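Local atomic coordinates of aspartate aminotransferase (Plasmodium falciparum, PDB entry 3K7Y), a protein that probably catalyses, with pyridoxal 5'-phosphate as cofactor, the reversible transfer of an amino group from L-aspartate to 2-oxoglutarate, giving oxaloacetate and L-glutamate. Residues A[327-332]-A[343-348]; A[333-338]-A[390-395]. All coordinates share one frame; numbering follows the deposited sequence.

Contact 1. Residues A[327-332]-A[343-348]; sequences LFFNKL and YDWNVY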
ATOM      1  N   LEU A 327       1.384 -25.194  29.297  1.00 69.25           N
ATOM      2  CA  LEU A 327       1.260 -24.662  30.656  1.00 70.18           C
ATOM      3  C   LEU A 327      -0.159 -24.193  30.924  1.00 69.12           C
ATOM      4  O   LEU A 327      -0.768 -24.555  31.936  1.00 70.31           O
ATOM      5  CB  LEU A 327       2.209 -23.477  30.865  1.00 70.57           C
ATOM      6  CG  LEU A 327       2.445 -22.901  32.270  1.00 71.64           C
ATOM      7  CD1 LEU A 327       3.009 -21.508  32.153  1.00 71.65           C
ATOM      8  CD2 LEU A 327       1.211 -22.834  33.122  1.00 71.32           C
ATOM      9  N   PHE A 328      -0.674 -23.386  30.006  1.00 67.26           N
ATOM     10  CA  PHE A 328      -1.950 -22.724  30.178  1.00 66.43           C
ATOM     11  C   PHE A 328      -3.115 -23.672  30.534  1.00 66.59           C
ATOM     12  O   PHE A 328      -3.782 -23.477  31.550  1.00 66.80           O
ATOM     13  CB  PHE A 328      -2.263 -21.855  28.947  1.00 64.79           C
ATOM     14  CG  PHE A 328      -3.606 -21.183  29.003  1.00 63.92           C
ATOM     15  CD1 PHE A 328      -3.894 -20.246  29.986  1.00 63.67           C
ATOM     16  CD2 PHE A 328      -4.591 -21.500  28.078  1.00 62.75           C
ATOM     17  CE1 PHE A 328      -5.146 -19.633  30.048  1.00 63.10           C
ATOM     18  CE2 PHE A 328      -5.844 -20.886  28.129  1.00 62.52           C
ATOM     19  CZ  PHE A 328      -6.123 -19.950  29.121  1.00 61.87           C
ATOM     20  N   PHE A 329      -3.345 -24.697  29.713  1.00 66.63           N
ATOM     21  CA  PHE A 329      -4.452 -25.627  29.958  1.00 67.06           C
ATOM     22  C   PHE A 329      -4.209 -26.461  31.194  1.00 68.95           C
ATOM     23  O   PHE A 329      -5.147 -26.988  31.788  1.00 69.58           O
ATOM     24  CB  PHE A 329      -4.718 -26.520  28.743  1.00 66.65           C
ATOM     25  CG  PHE A 329      -5.131 -25.750  27.525  1.00 65.28           C
ATOM     26  CD1 PHE A 329      -6.422 -25.244  27.409  1.00 64.37           C
ATOM     27  CD2 PHE A 329      -4.224 -25.503  26.513  1.00 64.94           C
ATOM     28  CE1 PHE A 329      -6.803 -24.509  26.312  1.00 63.05           C
ATOM     29  CE2 PHE A 329      -4.596 -24.772  25.401  1.00 64.24           C
ATOM     30  CZ  PHE A 329      -5.888 -24.270  25.303  1.00 63.39           C
ATOM     31  N   ASN A 330      -2.949 -26.575  31.586  1.00 70.47           N
ATOM     32  CA  ASN A 330      -2.619 -27.271  32.816  1.00 73.16           C
ATOM     33  C   ASN A 330      -3.036 -26.489  34.072  1.00 74.27           C
ATOM     34  O   ASN A 330      -3.354 -27.083  35.116  1.00 75.54           O
ATOM     35  CB  ASN A 330      -1.141 -27.653  32.846  1.00 74.36           C
ATOM     36  CG  ASN A 330      -0.834 -28.860  31.982  1.00 74.87           C
ATOM     37  OD1 ASN A 330       0.290 -29.019  31.518  1.00 77.01           O
ATOM     38  ND2 ASN A 330      -1.825 -29.725  31.774  1.00 74.08           N
ATOM     39  N   LYS A 331      -3.039 -25.162  33.972  1.00 73.93           N
ATOM     40  CA  LYS A 331      -3.530 -24.346  35.071  1.00 75.09           C
ATOM     41  C   LYS A 331      -5.058 -24.381  35.126  1.00 74.84           C
ATOM     42  O   LYS A 331      -5.656 -24.197  36.194  1.00 75.86           O
ATOM     43  CB  LYS A 331      -3.004 -22.916  34.974  1.00 74.76           C
ATOM     44  CG  LYS A 331      -1.510 -22.787  35.290  1.00 75.85           C
ATOM     45  CD  LYS A 331      -1.219 -22.574  36.781  1.00 75.85           C
ATOM     46  CE  LYS A 331       0.278 -22.545  37.053  1.00 75.79           C
ATOM     47  NZ  LYS A 331       0.586 -22.375  38.496  1.00 77.11           N
ATOM     48  N   LEU A 332      -5.677 -24.649  33.978  1.00 73.94           N
ATOM     49  CA  LEU A 332      -7.131 -24.746  33.870  1.00 73.71           C
ATOM     50  C   LEU A 332      -7.620 -26.113  34.299  1.00 75.33           C
ATOM     51  O   LEU A 332      -8.743 -26.241  34.785  1.00 75.56           O
ATOM     52  CB  LEU A 332      -7.603 -24.474  32.437  1.00 71.93           C
ATOM     53  CG  LEU A 332      -7.628 -23.055  31.864  1.00 70.04           C
ATOM     54  CD1 LEU A 332      -8.094 -23.099  30.432  1.00 68.08           C
ATOM     55  CD2 LEU A 332      -8.546 -22.171  32.671  1.00 70.17           C
ATOM     56  N   TYR A 343     -14.281 -30.487  32.540  1.00 80.47           N
ATOM     57  CA  TYR A 343     -13.924 -30.302  31.126  1.00 78.84           C
ATOM     58  C   TYR A 343     -12.583 -30.932  30.769  1.00 78.91           C
ATOM     59  O   TYR A 343     -11.630 -30.855  31.534  1.00 79.32           O
ATOM     60  CB  TYR A 343     -13.844 -28.813  30.786  1.00 77.10           C
ATOM     61  CG  TYR A 343     -15.139 -28.057  30.920  1.00 76.32           C
ATOM     62  CD1 TYR A 343     -16.144 -28.166  29.947  1.00 75.23           C
ATOM     63  CD2 TYR A 343     -15.359 -27.207  32.007  1.00 75.98           C
ATOM     64  CE1 TYR A 343     -17.347 -27.457  30.064  1.00 73.74           C
ATOM     65  CE2 TYR A 343     -16.556 -26.488  32.133  1.00 74.52           C
ATOM     66  CZ  TYR A 343     -17.542 -26.621  31.157  1.00 73.47           C
ATOM     67  OH  TYR A 343     -18.718 -25.924  31.286  1.00 71.61           O
ATOM     68  N   ASP A 344     -12.493 -31.532  29.593  1.00 78.79           N
ATOM     69  CA  ASP A 344     -11.206 -32.038  29.139  1.00 79.23           C
ATOM     70  C   ASP A 344     -10.415 -30.919  28.440  1.00 77.69           C
ATOM     71  O   ASP A 344     -10.698 -30.559  27.286  1.00 76.77           O
ATOM     72  CB  ASP A 344     -11.371 -33.275  28.237  1.00 80.33           C
ATOM     73  CG  ASP A 344     -10.044 -33.956  27.922  1.00 81.37           C
ATOM     74  OD1 ASP A 344      -9.014 -33.563  28.510  1.00 82.05           O
ATOM     75  OD2 ASP A 344     -10.033 -34.885  27.086  1.00 82.38           O
ATOM     76  N   TRP A 345      -9.431 -30.372  29.154  1.00 77.19           N
ATOM     77  CA  TRP A 345      -8.596 -29.311  28.610  1.00 75.72           C
ATOM     78  C   TRP A 345      -7.401 -29.841  27.825  1.00 75.65           C
ATOM     79  O   TRP A 345      -6.656 -29.055  27.238  1.00 74.90           O
ATOM     80  CB  TRP A 345      -8.101 -28.382  29.717  1.00 75.74           C
ATOM     81  CG  TRP A 345      -9.194 -27.666  30.430  1.00 76.28           C
ATOM     82  CD1 TRP A 345      -9.659 -27.931  31.691  1.00 78.12           C
ATOM     83  CD2 TRP A 345      -9.972 -26.559  29.940  1.00 75.40           C
ATOM     84  NE1 TRP A 345     -10.672 -27.060  32.017  1.00 77.69           N
ATOM     85  CE2 TRP A 345     -10.887 -26.210  30.961  1.00 76.00           C
ATOM     86  CE3 TRP A 345      -9.987 -25.831  28.737  1.00 73.92           C
ATOM     87  CZ2 TRP A 345     -11.809 -25.162  30.817  1.00 75.17           C
ATOM     88  CZ3 TRP A 345     -10.902 -24.789  28.595  1.00 73.30           C
ATOM     89  CH2 TRP A 345     -11.803 -24.466  29.632  1.00 74.03           C
ATOM     90  N   ASN A 346      -7.220 -31.162  27.807  1.00 76.42           N
ATOM     91  CA  ASN A 346      -6.069 -31.773  27.134  1.00 76.52           C
ATOM     92  C   ASN A 346      -6.124 -31.666  25.595  1.00 75.01           C
ATOM     93  O   ASN A 346      -5.096 -31.760  24.912  1.00 75.14           O
ATOM     94  CB  ASN A 346      -5.936 -33.235  27.565  1.00 78.62           C
ATOM     95  CG  ASN A 346      -4.522 -33.593  27.991  1.00 81.18           C
ATOM     96  OD1 ASN A 346      -4.208 -33.579  29.179  1.00 83.89           O
ATOM     97  ND2 ASN A 346      -3.664 -33.914  27.028  1.00 82.71           N
ATOM     98  N   VAL A 347      -7.323 -31.444  25.064  1.00 73.30           N
ATOM     99  CA  VAL A 347      -7.552 -31.495  23.633  1.00 71.86           C
ATOM    100  C   VAL A 347      -7.192 -30.189  22.926  1.00 69.88           C
ATOM    101  O   VAL A 347      -7.277 -30.090  21.700  1.00 69.56           O
ATOM    102  CB  VAL A 347      -9.005 -31.853  23.312  1.00 72.04           C
ATOM    103  CG1 VAL A 347      -9.076 -32.465  21.912  1.00 72.62           C
ATOM    104  CG2 VAL A 347      -9.562 -32.819  24.352  1.00 73.36           C
ATOM    105  N   TYR A 348      -6.782 -29.189  23.688  1.00 68.24           N
ATOM    106  CA  TYR A 348      -6.460 -27.908  23.099  1.00 66.18           C
ATOM    107  C   TYR A 348      -4.963 -27.698  23.038  1.00 66.23           C
ATOM    108  O   TYR A 348      -4.499 -26.638  22.610  1.00 65.43           O
ATOM    109  CB  TYR A 348      -7.068 -26.776  23.913  1.00 65.63           C
ATOM    110  CG  TYR A 348      -8.558 -26.824  24.096  1.00 64.50           C
ATOM    111  CD1 TYR A 348      -9.405 -26.230  23.181  1.00 63.07           C
ATOM    112  CD2 TYR A 348      -9.111 -27.433  25.200  1.00 65.92           C
ATOM    113  CE1 TYR A 348     -10.760 -26.262  23.343  1.00 63.17           C
ATOM    114  CE2 TYR A 348     -10.479 -27.481  25.373  1.00 66.72           C
ATOM    115  CZ  TYR A 348     -11.298 -26.888  24.439  1.00 65.11           C
ATOM    116  OH  TYR A 348     -12.666 -26.923  24.615  1.00 66.24           O
TER
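The indole of Trp345 lies between two aliphatic groups: Leu332 CD1 sits on one face, 3.8 Å from the centroid of the six-membered ring and 13° off its normal, and CB of Tyr343, from the same loop, lies on the opposite face, toward the rim. The Leu332 contact is a CH-pi interaction, and CB of the leucine follows the indole at longer range, near CD2 and CE2. Phe329 is flanked in a similar way. CB of Tyr348 stands over one face of its ring, how closely being doubtful in this model, while Phe328, its neighbour on the helix, lays CD2 over the centre of the other, 4.0 Å above the plane. The rings of Phe329 and Tyr348 are nearly parallel, with planes at 14°, but are slid so far apart, centroids 5.2 Å from each other, that they hardly overlap. At the edge of the Tyr348 ring, in its plane, is CA of Trp345.

Between these layers Phe329 CD1 reaches Trp345 CE3 at 3.8 Å, and Phe329 CB rests against the carbonyl O of Trp345 at 3.5 Å. With CG beside the backbone N (chi1 -62°), the Phe329 ring is directed at the loop. The two segments meet mostly through aromatic and aliphatic groups, with no hydrogen bond between them. Within the loop, an Asx turn, Asp344 OD1 accepting from Asn346 N, leads into the short 3-10 turn 346-348.

As in fold-type I aminotransferases, the long helix 304-335 runs into the small domain, where segment 343-348 is laid against its C-terminal part before the chain enters strand 355-357. From helix 390-403, Ala395 and Ile398 touch Leu332 and Ile394 touches Phe328, while Tyr348 also meets Val358 and Ile157.

Contact 2. Residues A[333-338]-A[390-395]; sequences ETYQKK and NVDYIA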
ATOM      1  N   GLU A 333      -6.793 -27.140  34.106  1.00 76.85           N
ATOM      2  CA  GLU A 333      -7.139 -28.463  34.609  1.00 79.29           C
ATOM      3  C   GLU A 333      -7.172 -28.392  36.136  1.00 80.90           C
ATOM      4  O   GLU A 333      -7.986 -29.067  36.767  1.00 82.04           O
ATOM      5  CB  GLU A 333      -6.147 -29.535  34.154  1.00 80.28           C
ATOM      6  CG  GLU A 333      -4.836 -29.529  34.943  1.00 84.40           C
ATOM      7  CD  GLU A 333      -4.325 -30.924  35.306  1.00 90.04           C
ATOM      8  OE1 GLU A 333      -3.943 -31.673  34.374  1.00 91.48           O
ATOM      9  OE2 GLU A 333      -4.293 -31.266  36.525  1.00 92.73           O
ATOM     10  N   THR A 334      -6.284 -27.566  36.706  1.00 81.48           N
ATOM     11  CA  THR A 334      -6.186 -27.359  38.154  1.00 82.90           C
ATOM     12  C   THR A 334      -7.331 -26.512  38.686  1.00 82.53           C
ATOM     13  O   THR A 334      -8.233 -27.042  39.318  1.00 83.46           O
ATOM     14  CB  THR A 334      -4.831 -26.746  38.575  1.00 83.91           C
ATOM     15  OG1 THR A 334      -3.784 -27.677  38.283  1.00 85.43           O
ATOM     16  CG2 THR A 334      -4.810 -26.435  40.071  1.00 84.91           C
ATOM     17  N   TYR A 335      -7.315 -25.206  38.429  1.00 81.67           N
ATOM     18  CA  TYR A 335      -8.313 -24.302  39.024  1.00 81.53           C
ATOM     19  C   TYR A 335      -9.724 -24.800  38.860  1.00 81.35           C
ATOM     20  O   TYR A 335     -10.563 -24.626  39.742  1.00 82.24           O
ATOM     21  CB  TYR A 335      -8.195 -22.904  38.447  1.00 80.21           C
ATOM     22  CG  TYR A 335      -7.038 -22.190  39.044  1.00 80.24           C
ATOM     23  CD1 TYR A 335      -7.205 -21.357  40.145  1.00 80.83           C
ATOM     24  CD2 TYR A 335      -5.759 -22.390  38.548  1.00 79.65           C
ATOM     25  CE1 TYR A 335      -6.118 -20.717  40.721  1.00 81.86           C
ATOM     26  CE2 TYR A 335      -4.671 -21.762  39.111  1.00 80.92           C
ATOM     27  CZ  TYR A 335      -4.854 -20.927  40.193  1.00 81.53           C
ATOM     28  OH  TYR A 335      -3.764 -20.301  40.728  1.00 81.92           O
ATOM     29  N   GLN A 336      -9.962 -25.413  37.708  1.00 80.54           N
ATOM     30  CA  GLN A 336     -11.150 -26.195  37.438  1.00 80.64           C
ATOM     31  C   GLN A 336     -11.694 -26.952  38.664  1.00 82.18           C
ATOM     32  O   GLN A 336     -12.893 -26.905  38.920  1.00 82.31           O
ATOM     33  CB  GLN A 336     -10.826 -27.181  36.327  1.00 80.17           C
ATOM     34  CG  GLN A 336     -12.035 -27.716  35.632  1.00 80.51           C
ATOM     35  CD  GLN A 336     -11.731 -28.886  34.744  1.00 81.06           C
ATOM     36  OE1 GLN A 336     -12.236 -28.953  33.628  1.00 80.61           O
ATOM     37  NE2 GLN A 336     -10.917 -29.826  35.231  1.00 81.97           N
ATOM     38  N   LYS A 337     -10.803 -27.637  39.399  1.00 83.42           N
ATOM     39  CA  LYS A 337     -11.129 -28.412  40.611  1.00 84.97           C
ATOM     40  C   LYS A 337     -11.805 -27.595  41.715  1.00 85.57           C
ATOM     41  O   LYS A 337     -12.688 -28.096  42.419  1.00 86.21           O
ATOM     42  CB  LYS A 337      -9.858 -29.013  41.227  1.00 86.63           C
ATOM     43  CG  LYS A 337      -9.172 -30.138  40.475  1.00 86.85           C
ATOM     44  CD  LYS A 337      -7.871 -30.513  41.203  1.00 89.15           C
ATOM     45  CE  LYS A 337      -6.742 -30.884  40.240  1.00 88.92           C
ATOM     46  NZ  LYS A 337      -5.409 -30.536  40.822  1.00 90.45           N
ATOM     47  N   LYS A 338     -11.348 -26.361  41.895  1.00 85.22           N
ATOM     48  CA  LYS A 338     -11.923 -25.474  42.889  1.00 86.32           C
ATOM     49  C   LYS A 338     -13.419 -25.258  42.659  1.00 85.89           C
ATOM     50  O   LYS A 338     -14.194 -25.092  43.610  1.00 87.06           O
ATOM     51  CB  LYS A 338     -11.180 -24.132  42.919  1.00 86.31           C
ATOM     52  CG  LYS A 338      -9.779 -24.214  43.512  1.00 87.93           C
ATOM     53  CD  LYS A 338      -9.127 -22.843  43.665  1.00 88.60           C
ATOM     54  CE  LYS A 338      -7.715 -22.988  44.259  1.00 90.44           C
ATOM     55  NZ  LYS A 338      -6.920 -21.722  44.276  1.00 90.10           N
ATOM     56  N   ASN A 390       0.602 -14.209  34.902  1.00101.30           N
ATOM     57  CA  ASN A 390      -0.774 -14.116  34.428  1.00 97.61           C
ATOM     58  C   ASN A 390      -1.631 -15.357  34.617  1.00 95.11           C
ATOM     59  O   ASN A 390      -2.803 -15.247  34.981  1.00 94.19           O
ATOM     60  CB  ASN A 390      -0.793 -13.676  32.963  1.00 96.00           C
ATOM     61  CG  ASN A 390      -0.561 -12.183  32.804  1.00 97.53           C
ATOM     62  OD1 ASN A 390      -1.454 -11.454  32.373  1.00 95.59           O
ATOM     63  ND2 ASN A 390       0.637 -11.715  33.175  1.00100.42           N
ATOM     64  N   VAL A 391      -1.043 -16.527  34.378  1.00 93.92           N
ATOM     65  CA  VAL A 391      -1.773 -17.796  34.411  1.00 91.32           C
ATOM     66  C   VAL A 391      -2.842 -17.898  35.506  1.00 90.37           C
ATOM     67  O   VAL A 391      -4.014 -18.110  35.197  1.00 88.64           O
ATOM     68  CB  VAL A 391      -0.830 -19.017  34.476  1.00 92.65           C
ATOM     69  CG1 VAL A 391      -0.279 -19.330  33.107  1.00 91.63           C
ATOM     70  CG2 VAL A 391       0.299 -18.790  35.483  1.00 96.00           C
ATOM     71  N   ASP A 392      -2.447 -17.736  36.770  1.00 91.20           N
ATOM     72  CA  ASP A 392      -3.400 -17.842  37.872  1.00 90.18           C
ATOM     73  C   ASP A 392      -4.619 -16.991  37.585  1.00 87.28           C
ATOM     74  O   ASP A 392      -5.700 -17.521  37.347  1.00 85.42           O
ATOM     75  CB  ASP A 392      -2.771 -17.462  39.229  1.00 93.83           C
ATOM     76  CG  ASP A 392      -3.825 -17.180  40.342  1.00 95.38           C
ATOM     77  OD1 ASP A 392      -3.470 -16.511  41.346  1.00 97.34           O
ATOM     78  OD2 ASP A 392      -5.003 -17.617  40.224  1.00 94.96           O
ATOM     79  N   TYR A 393      -4.435 -15.676  37.587  1.00 86.70           N
ATOM     80  CA  TYR A 393      -5.564 -14.774  37.453  1.00 84.69           C
ATOM     81  C   TYR A 393      -6.479 -15.211  36.304  1.00 81.02           C
ATOM     82  O   TYR A 393      -7.681 -15.426  36.499  1.00 80.21           O
ATOM     83  CB  TYR A 393      -5.097 -13.333  37.276  1.00 85.95           C
ATOM     84  CG  TYR A 393      -6.243 -12.363  37.234  1.00 86.15           C
ATOM     85  CD1 TYR A 393      -6.959 -12.052  38.394  1.00 88.21           C
ATOM     86  CD2 TYR A 393      -6.638 -11.770  36.032  1.00 84.27           C
ATOM     87  CE1 TYR A 393      -8.033 -11.161  38.361  1.00 89.04           C
ATOM     88  CE2 TYR A 393      -7.709 -10.875  35.987  1.00 84.73           C
ATOM     89  CZ  TYR A 393      -8.400 -10.572  37.152  1.00 86.92           C
ATOM     90  OH  TYR A 393      -9.461  -9.690  37.119  1.00 87.46           O
ATOM     91  N   ILE A 394      -5.893 -15.376  35.122  1.00 78.48           N
ATOM     92  CA  ILE A 394      -6.634 -15.751  33.927  1.00 74.99           C
ATOM     93  C   ILE A 394      -7.423 -17.047  34.130  1.00 73.52           C
ATOM     94  O   ILE A 394      -8.648 -17.079  33.960  1.00 72.53           O
ATOM     95  CB  ILE A 394      -5.688 -15.921  32.720  1.00 74.11           C
ATOM     96  CG1 ILE A 394      -4.962 -14.613  32.418  1.00 74.15           C
ATOM     97  CG2 ILE A 394      -6.464 -16.371  31.502  1.00 72.27           C
ATOM     98  CD1 ILE A 394      -3.856 -14.751  31.418  1.00 73.07           C
ATOM     99  N   ALA A 395      -6.700 -18.102  34.497  1.00 73.27           N
ATOM    100  CA  ALA A 395      -7.242 -19.450  34.568  1.00 71.84           C
ATOM    101  C   ALA A 395      -8.337 -19.511  35.612  1.00 71.79           C
ATOM    102  O   ALA A 395      -9.400 -20.091  35.372  1.00 71.09           O
ATOM    103  CB  ALA A 395      -6.135 -20.453  34.872  1.00 72.88           C
TER
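Tyr335 supplies about half of the surface buried here, and its ring serves two partners on helix 390-403: Asp392 at the phenol end and Ala395 nearer its base. The first torsion sets CG beside the backbone N (chi1 -77°), which carries the ring across to the second helix. Its hydroxyl OH arrives 3.0 Å from Asp392 OD2. The same carboxylate oxygen lies obliquely above the phenol end of the ring, near OH and CZ and 3.3 Å from Tyr335 CE1. Ring and carboxylate planes only 12° apart fit this placement, although the two side chains run at about a right angle to each other. Asp392 reaches this position with CG anti to its backbone N (chi1 164°).

Ala395 makes the apolar half of the contact. Its CB is 4.2 Å from Tyr335 CD2, a loose touch, and its small side chain is consistent with the close approach of the backbones, the CA atoms of Tyr335 and Ala395 being 6.7 Å apart. Lys338 NZ stands 6.1 Å from Asp392 OD2, too far for a salt bridge, although the opposite charges may attract weakly. Ala395, by the ring's apolar base, is buried, whereas Asp392, by its hydroxyl, is exposed.

In the small domain of this fold-type I enzyme, the last turn of helix 304-335 packs on the first turns of helix 390-403, whose residues Asp396 and Cys399 also touch Tyr335. On another side of helix 390-403, Asn390, Tyr393 and Ile394 rest on strand 32-33.

Contacts 1 and 2 follow one another along helix 304-335, their centres 10 Å apart, and show how one helix can serve two partners: the loop 343-348 and helix 390-403. Gln336, at the end of the helix, ties 333-338 to that loop, its OE1 2.8 Å from Tyr343 N in a probable hydrogen bond and 2.9 Å from Trp345 NE1. The contacts also pack directly, with Leu332 CD2 3.5 Å from the carbonyl Ala395 O and Phe328 CE1 3.8 Å from Ile394 CG2. In sequence the four segments alternate, so the chain returns twice to the same helix. Both contacts lie away from the residues that bind pyridoxal 5'-phosphate, such as Lys249, and no other subunit touches them.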